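Local coordinates for WbbM protein (Klebsiella pneumoniae, PDB 6U4B) that is a bifunctional, trimeric glycosyltransferase that polymerises the O-antigen, probably by adding sugars to the growing chain, at residues K432-A444 with F537-F549. Sequence-based numbering, arbitrary orientation.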
loop_
_atom_site.group_PDB
_atom_site.type_symbol
_atom_site.label_atom_id
_atom_site.label_comp_id
_atom_site.label_asym_id
_atom_site.label_seq_id
_atom_site.Cartn_x
_atom_site.Cartn_y
_atom_site.Cartn_z
ATOM N N LYS A 432 -25.934 -10.877 -22.238
ATOM C CA LYS A 432 -26.386 -10.455 -23.555
ATOM C C LYS A 432 -25.513 -9.323 -24.083
ATOM O O LYS A 432 -25.208 -8.366 -23.369
ATOM C CB LYS A 432 -27.849 -10.016 -23.482
ATOM C CG LYS A 432 -28.487 -9.667 -24.814
ATOM C CD LYS A 432 -29.754 -8.852 -24.586
ATOM C CE LYS A 432 -30.498 -8.585 -25.879
ATOM N NZ LYS A 432 -29.596 -8.101 -26.961
ATOM N N ASP A 433 -25.105 -9.443 -25.343
ATOM C CA ASP A 433 -24.177 -8.498 -25.966
ATOM C C ASP A 433 -24.975 -7.305 -26.486
ATOM O O ASP A 433 -25.624 -7.385 -27.533
ATOM C CB ASP A 433 -23.401 -9.188 -27.086
ATOM C CG ASP A 433 -22.229 -8.361 -27.594
ATOM O OD1 ASP A 433 -22.220 -7.126 -27.401
ATOM O OD2 ASP A 433 -21.313 -8.958 -28.201
ATOM N N ILE A 434 -24.913 -6.182 -25.767
ATOM C CA ILE A 434 -25.639 -4.998 -26.221
ATOM C C ILE A 434 -24.914 -4.284 -27.355
ATOM O O ILE A 434 -25.545 -3.523 -28.099
ATOM C CB ILE A 434 -25.906 -4.018 -25.065
ATOM C CG1 ILE A 434 -24.609 -3.370 -24.583
ATOM C CG2 ILE A 434 -26.612 -4.728 -23.918
ATOM C CD1 ILE A 434 -24.820 -2.361 -23.474
ATOM N N VAL A 435 -23.608 -4.509 -27.519
ATOM C CA VAL A 435 -22.912 -3.947 -28.674
ATOM C C VAL A 435 -23.384 -4.624 -29.952
ATOM O O VAL A 435 -23.658 -3.958 -30.959
ATOM C CB VAL A 435 -21.386 -4.061 -28.502
ATOM C CG1 VAL A 435 -20.682 -3.605 -29.769
ATOM C CG2 VAL A 435 -20.923 -3.236 -27.315
ATOM N N MET A 436 -23.491 -5.956 -29.936
ATOM C CA MET A 436 -24.088 -6.652 -31.070
ATOM C C MET A 436 -25.543 -6.246 -31.257
ATOM O O MET A 436 -26.024 -6.164 -32.393
ATOM C CB MET A 436 -23.972 -8.166 -30.885
ATOM C CG MET A 436 -24.614 -8.985 -32.002
ATOM S SD MET A 436 -23.851 -8.721 -33.615
ATOM C CE MET A 436 -22.268 -9.532 -33.381
ATOM N N GLU A 437 -26.255 -5.979 -30.159
ATOM C CA GLU A 437 -27.612 -5.452 -30.266
ATOM C C GLU A 437 -27.628 -4.154 -31.063
ATOM O O GLU A 437 -28.537 -3.921 -31.868
ATOM C CB GLU A 437 -28.203 -5.241 -28.872
ATOM C CG GLU A 437 -29.675 -4.843 -28.866
ATOM C CD GLU A 437 -30.201 -4.595 -27.466
ATOM O OE1 GLU A 437 -30.937 -3.603 -27.268
ATOM O OE2 GLU A 437 -29.869 -5.386 -26.557
ATOM N N GLY A 438 -26.619 -3.303 -30.863
ATOM C CA GLY A 438 -26.524 -2.088 -31.655
ATOM C C GLY A 438 -26.126 -2.354 -33.093
ATOM O O GLY A 438 -26.623 -1.700 -34.013
ATOM N N PHE A 439 -25.220 -3.314 -33.309
ATOM C CA PHE A 439 -24.825 -3.663 -34.670
ATOM C C PHE A 439 -26.020 -4.137 -35.486
ATOM O O PHE A 439 -26.159 -3.784 -36.663
ATOM C CB PHE A 439 -23.737 -4.737 -34.648
ATOM C CG PHE A 439 -22.396 -4.240 -34.182
ATOM C CD1 PHE A 439 -22.123 -2.884 -34.125
ATOM C CD2 PHE A 439 -21.405 -5.135 -33.811
ATOM C CE1 PHE A 439 -20.888 -2.428 -33.699
ATOM C CE2 PHE A 439 -20.169 -4.685 -33.385
ATOM C CZ PHE A 439 -19.911 -3.329 -33.329
ATOM N N VAL A 440 -26.897 -4.939 -34.879
ATOM C CA VAL A 440 -28.077 -5.417 -35.591
ATOM C C VAL A 440 -29.040 -4.267 -35.854
ATOM O O VAL A 440 -29.564 -4.112 -36.963
ATOM C CB VAL A 440 -28.757 -6.552 -34.806
ATOM C CG1 VAL A 440 -30.060 -6.958 -35.485
ATOM C CG2 VAL A 440 -27.825 -7.743 -34.682
ATOM N N LYS A 441 -29.280 -3.436 -34.838
ATOM C CA LYS A 441 -30.236 -2.343 -34.975
ATOM C C LYS A 441 -29.790 -1.323 -36.014
ATOM O O LYS A 441 -30.626 -0.765 -36.734
ATOM C CB LYS A 441 -30.443 -1.669 -33.618
ATOM C CG LYS A 441 -31.461 -0.545 -33.613
ATOM C CD LYS A 441 -31.510 0.115 -32.245
ATOM C CE LYS A 441 -32.440 1.313 -32.241
ATOM N NZ LYS A 441 -33.859 0.927 -32.485
ATOM N N PHE A 442 -28.486 -1.070 -36.120
ATOM C CA PHE A 442 -27.968 -0.050 -37.021
ATOM C C PHE A 442 -27.402 -0.624 -38.312
ATOM O O PHE A 442 -26.721 0.096 -39.049
ATOM C CB PHE A 442 -26.912 0.791 -36.304
ATOM C CG PHE A 442 -27.469 1.625 -35.190
ATOM C CD1 PHE A 442 -28.282 2.711 -35.466
ATOM C CD2 PHE A 442 -27.187 1.323 -33.869
ATOM C CE1 PHE A 442 -28.802 3.479 -34.447
ATOM C CE2 PHE A 442 -27.705 2.089 -32.845
ATOM C CZ PHE A 442 -28.514 3.167 -33.136
ATOM N N SER A 443 -27.676 -1.897 -38.604
ATOM C CA SER A 443 -27.318 -2.512 -39.885
ATOM C C SER A 443 -25.817 -2.425 -40.156
ATOM O O SER A 443 -25.387 -2.113 -41.269
ATOM C CB SER A 443 -28.115 -1.889 -41.032
ATOM O OG SER A 443 -29.507 -2.065 -40.836
ATOM N N ALA A 444 -25.013 -2.697 -39.132
ATOM C CA ALA A 444 -23.570 -2.748 -39.316
ATOM C C ALA A 444 -23.199 -3.915 -40.224
ATOM O O ALA A 444 -23.740 -5.017 -40.097
ATOM C CB ALA A 444 -22.863 -2.878 -37.968
ATOM N N PHE A 537 -22.588 5.701 -28.708
ATOM C CA PHE A 537 -23.195 4.479 -29.219
ATOM C C PHE A 537 -24.405 4.024 -28.417
ATOM O O PHE A 537 -25.477 3.798 -28.986
ATOM C CB PHE A 537 -22.133 3.365 -29.245
ATOM C CG PHE A 537 -22.672 2.004 -29.599
ATOM C CD1 PHE A 537 -22.742 1.594 -30.920
ATOM C CD2 PHE A 537 -23.083 1.125 -28.606
ATOM C CE1 PHE A 537 -23.227 0.340 -31.246
ATOM C CE2 PHE A 537 -23.571 -0.126 -28.928
ATOM C CZ PHE A 537 -23.642 -0.521 -30.249
ATOM N N PHE A 538 -24.256 3.884 -27.106
ATOM C CA PHE A 538 -25.258 3.266 -26.244
ATOM C C PHE A 538 -26.563 4.053 -26.108
ATOM O O PHE A 538 -27.632 3.432 -26.045
ATOM C CB PHE A 538 -24.646 3.011 -24.865
ATOM C CG PHE A 538 -23.462 2.089 -24.899
ATOM C CD1 PHE A 538 -23.636 0.726 -25.072
ATOM C CD2 PHE A 538 -22.174 2.585 -24.769
ATOM C CE1 PHE A 538 -22.548 -0.128 -25.111
ATOM C CE2 PHE A 538 -21.083 1.737 -24.805
ATOM C CZ PHE A 538 -21.271 0.378 -24.977
ATOM N N PRO A 539 -26.548 5.391 -26.040
ATOM C CA PRO A 539 -27.825 6.124 -25.947
ATOM C C PRO A 539 -28.733 5.955 -27.158
ATOM O O PRO A 539 -29.911 6.324 -27.073
ATOM C CB PRO A 539 -27.383 7.585 -25.791
ATOM C CG PRO A 539 -26.029 7.501 -25.195
ATOM C CD PRO A 539 -25.402 6.297 -25.826
ATOM N N ASN A 540 -28.236 5.421 -28.270
ATOM C CA ASN A 540 -29.049 5.231 -29.466
ATOM C C ASN A 540 -29.645 3.833 -29.565
ATOM O O ASN A 540 -30.338 3.538 -30.543
ATOM C CB ASN A 540 -28.221 5.529 -30.718
ATOM C CG ASN A 540 -27.716 6.954 -30.757
ATOM O OD1 ASN A 540 -28.371 7.870 -30.261
ATOM N ND2 ASN A 540 -26.542 7.149 -31.347
ATOM N N LEU A 541 -29.390 2.970 -28.584
ATOM C CA LEU A 541 -30.006 1.655 -28.532
ATOM C C LEU A 541 -31.486 1.783 -28.174
ATOM O O LEU A 541 -32.021 2.881 -27.994
ATOM C CB LEU A 541 -29.284 0.779 -27.512
ATOM C CG LEU A 541 -27.893 0.257 -27.865
ATOM C CD1 LEU A 541 -27.098 -0.033 -26.604
ATOM C CD2 LEU A 541 -28.017 -0.999 -28.700
ATOM N N LYS A 542 -32.157 0.637 -28.073
ATOM C CA LYS A 542 -33.495 0.604 -27.498
ATOM C C LYS A 542 -33.471 1.257 -26.120
ATOM O O LYS A 542 -32.545 1.042 -25.334
ATOM C CB LYS A 542 -33.987 -0.844 -27.398
ATOM C CG LYS A 542 -35.454 -1.008 -27.019
ATOM C CD LYS A 542 -35.709 -2.368 -26.378
ATOM C CE LYS A 542 -35.285 -3.521 -27.282
ATOM N NZ LYS A 542 -36.284 -3.806 -28.350
ATOM N N PHE A 543 -34.490 2.078 -25.838
ATOM C CA PHE A 543 -34.490 2.864 -24.605
ATOM C C PHE A 543 -34.386 1.973 -23.377
ATOM O O PHE A 543 -33.650 2.288 -22.435
ATOM C CB PHE A 543 -35.751 3.724 -24.530
ATOM C CG PHE A 543 -35.749 4.709 -23.393
ATOM C CD1 PHE A 543 -35.326 6.010 -23.593
ATOM C CD2 PHE A 543 -36.174 4.338 -22.126
ATOM C CE1 PHE A 543 -35.326 6.921 -22.553
ATOM C CE2 PHE A 543 -36.176 5.248 -21.086
ATOM C CZ PHE A 543 -35.750 6.540 -21.300
ATOM N N ALA A 544 -35.118 0.857 -23.364
ATOM C CA ALA A 544 -35.063 -0.046 -22.221
ATOM C C ALA A 544 -33.659 -0.602 -22.022
ATOM O O ALA A 544 -33.200 -0.756 -20.884
ATOM C CB ALA A 544 -36.067 -1.182 -22.404
ATOM N N THR A 545 -32.963 -0.915 -23.120
ATOM C CA THR A 545 -31.596 -1.415 -23.013
ATOM C C THR A 545 -30.655 -0.337 -22.491
ATOM O O THR A 545 -29.790 -0.613 -21.652
ATOM C CB THR A 545 -31.116 -1.933 -24.369
ATOM O OG1 THR A 545 -32.010 -2.947 -24.846
ATOM C CG2 THR A 545 -29.714 -2.520 -24.252
ATOM N N TYR A 546 -30.807 0.899 -22.975
ATOM C CA TYR A 546 -29.969 1.990 -22.489
ATOM C C TYR A 546 -30.154 2.201 -20.991
ATOM O O TYR A 546 -29.179 2.436 -20.264
ATOM C CB TYR A 546 -30.277 3.270 -23.266
ATOM C CG TYR A 546 -29.388 4.440 -22.902
ATOM C CD1 TYR A 546 -28.026 4.260 -22.689
ATOM C CD2 TYR A 546 -29.908 5.724 -22.784
ATOM C CE1 TYR A 546 -27.209 5.323 -22.359
ATOM C CE2 TYR A 546 -29.096 6.794 -22.456
ATOM C CZ TYR A 546 -27.747 6.586 -22.244
ATOM O OH TYR A 546 -26.934 7.645 -21.918
ATOM N N MET A 547 -31.397 2.109 -20.507
ATOM C CA MET A 547 -31.639 2.206 -19.071
ATOM C C MET A 547 -30.934 1.084 -18.319
ATOM O O MET A 547 -30.355 1.313 -17.250
ATOM C CB MET A 547 -33.140 2.182 -18.787
ATOM C CG MET A 547 -33.906 3.347 -19.383
ATOM S SD MET A 547 -33.316 4.957 -18.820
ATOM C CE MET A 547 -32.518 5.566 -20.303
ATOM N N LYS A 548 -30.979 -0.136 -18.858
ATOM C CA LYS A 548 -30.281 -1.250 -18.226
ATOM C C LYS A 548 -28.778 -1.010 -18.198
ATOM O O LYS A 548 -28.099 -1.387 -17.236
ATOM C CB LYS A 548 -30.600 -2.555 -18.955
ATOM C CG LYS A 548 -32.053 -2.982 -18.875
ATOM C CD LYS A 548 -32.242 -4.360 -19.485
ATOM C CE LYS A 548 -32.672 -5.368 -18.434
ATOM N NZ LYS A 548 -32.206 -6.744 -18.770
ATOM N N PHE A 549 -28.241 -0.379 -19.245
ATOM C CA PHE A 549 -26.815 -0.076 -19.281
ATOM C C PHE A 549 -26.452 0.996 -18.262
ATOM O O PHE A 549 -25.416 0.901 -17.596
ATOM C CB PHE A 549 -26.413 0.353 -20.692
ATOM C CG PHE A 549 -24.979 0.787 -20.816
ATOM C CD1 PHE A 549 -23.946 -0.117 -20.625
ATOM C CD2 PHE A 549 -24.666 2.096 -21.144
ATOM C CE1 PHE A 549 -22.625 0.280 -20.743
ATOM C CE2 PHE A 549 -23.349 2.499 -21.268
ATOM C CZ PHE A 549 -22.327 1.588 -21.069
HETATM O O HOH W 1 -31.288 -1.798 -28.967
#
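Helix 434-441 runs nearly antiparallel to helix 543-549, at 157°, with Ile434 facing Thr545 of that helix and Gly438 facing Leu541 of the turn before it. The axes stay 11.7 Å apart at their closest. The turn 537-541, with its 3-10 segment 538-540, leads into the second helix and brings Phe537 and Leu541 against the first. The backbones come nearest where Gly438 CA lies 6.0 Å from Leu541 CA. The Phe537 ring reaches this glycine too, with CZ 3.6 Å from its CA. Leu541 CD2 packs tightly on the same glycine. Phe537 CG is anti to its backbone N (chi1 173°), and the ring turns its edge to the carbonyl oxygens of Ile434 and Val435.

Ile434 CD1 reaches Phe538 CE1 at 3.6 Å and Phe549 CD1 at 3.7 Å. Phe549 CZ sits over the centre of one face of the Phe538 ring, and Phe537 CD2 lies over the rim of the opposite face. This packing lies within the glycosyltransferase family 8 region. The side chain of Val435 is about 9 Å from that of His560, a magnesium ligand. Asp433 caps helix 434-441, and a Schellman motif with Ser443 at positive phi ends it.

Glu437 extends from the helix to meet Thr545 from the opposite direction. Its OE1 accepts from Thr545 OG1 at 2.7 Å, through the syn lone pair. A water also donates to OE1 and accepts from Lys542 N. Glu437 OE2 forms a salt bridge with Lys432 NZ, so both carboxylate oxygens are held.

At the other end, the Phe442 ring meets Asn540 O edge-on, with CZ 3.2 Å from that oxygen. Asn540 OD1 accepts from Asn245 N of the second subunit, placing this edge at the trimer interface.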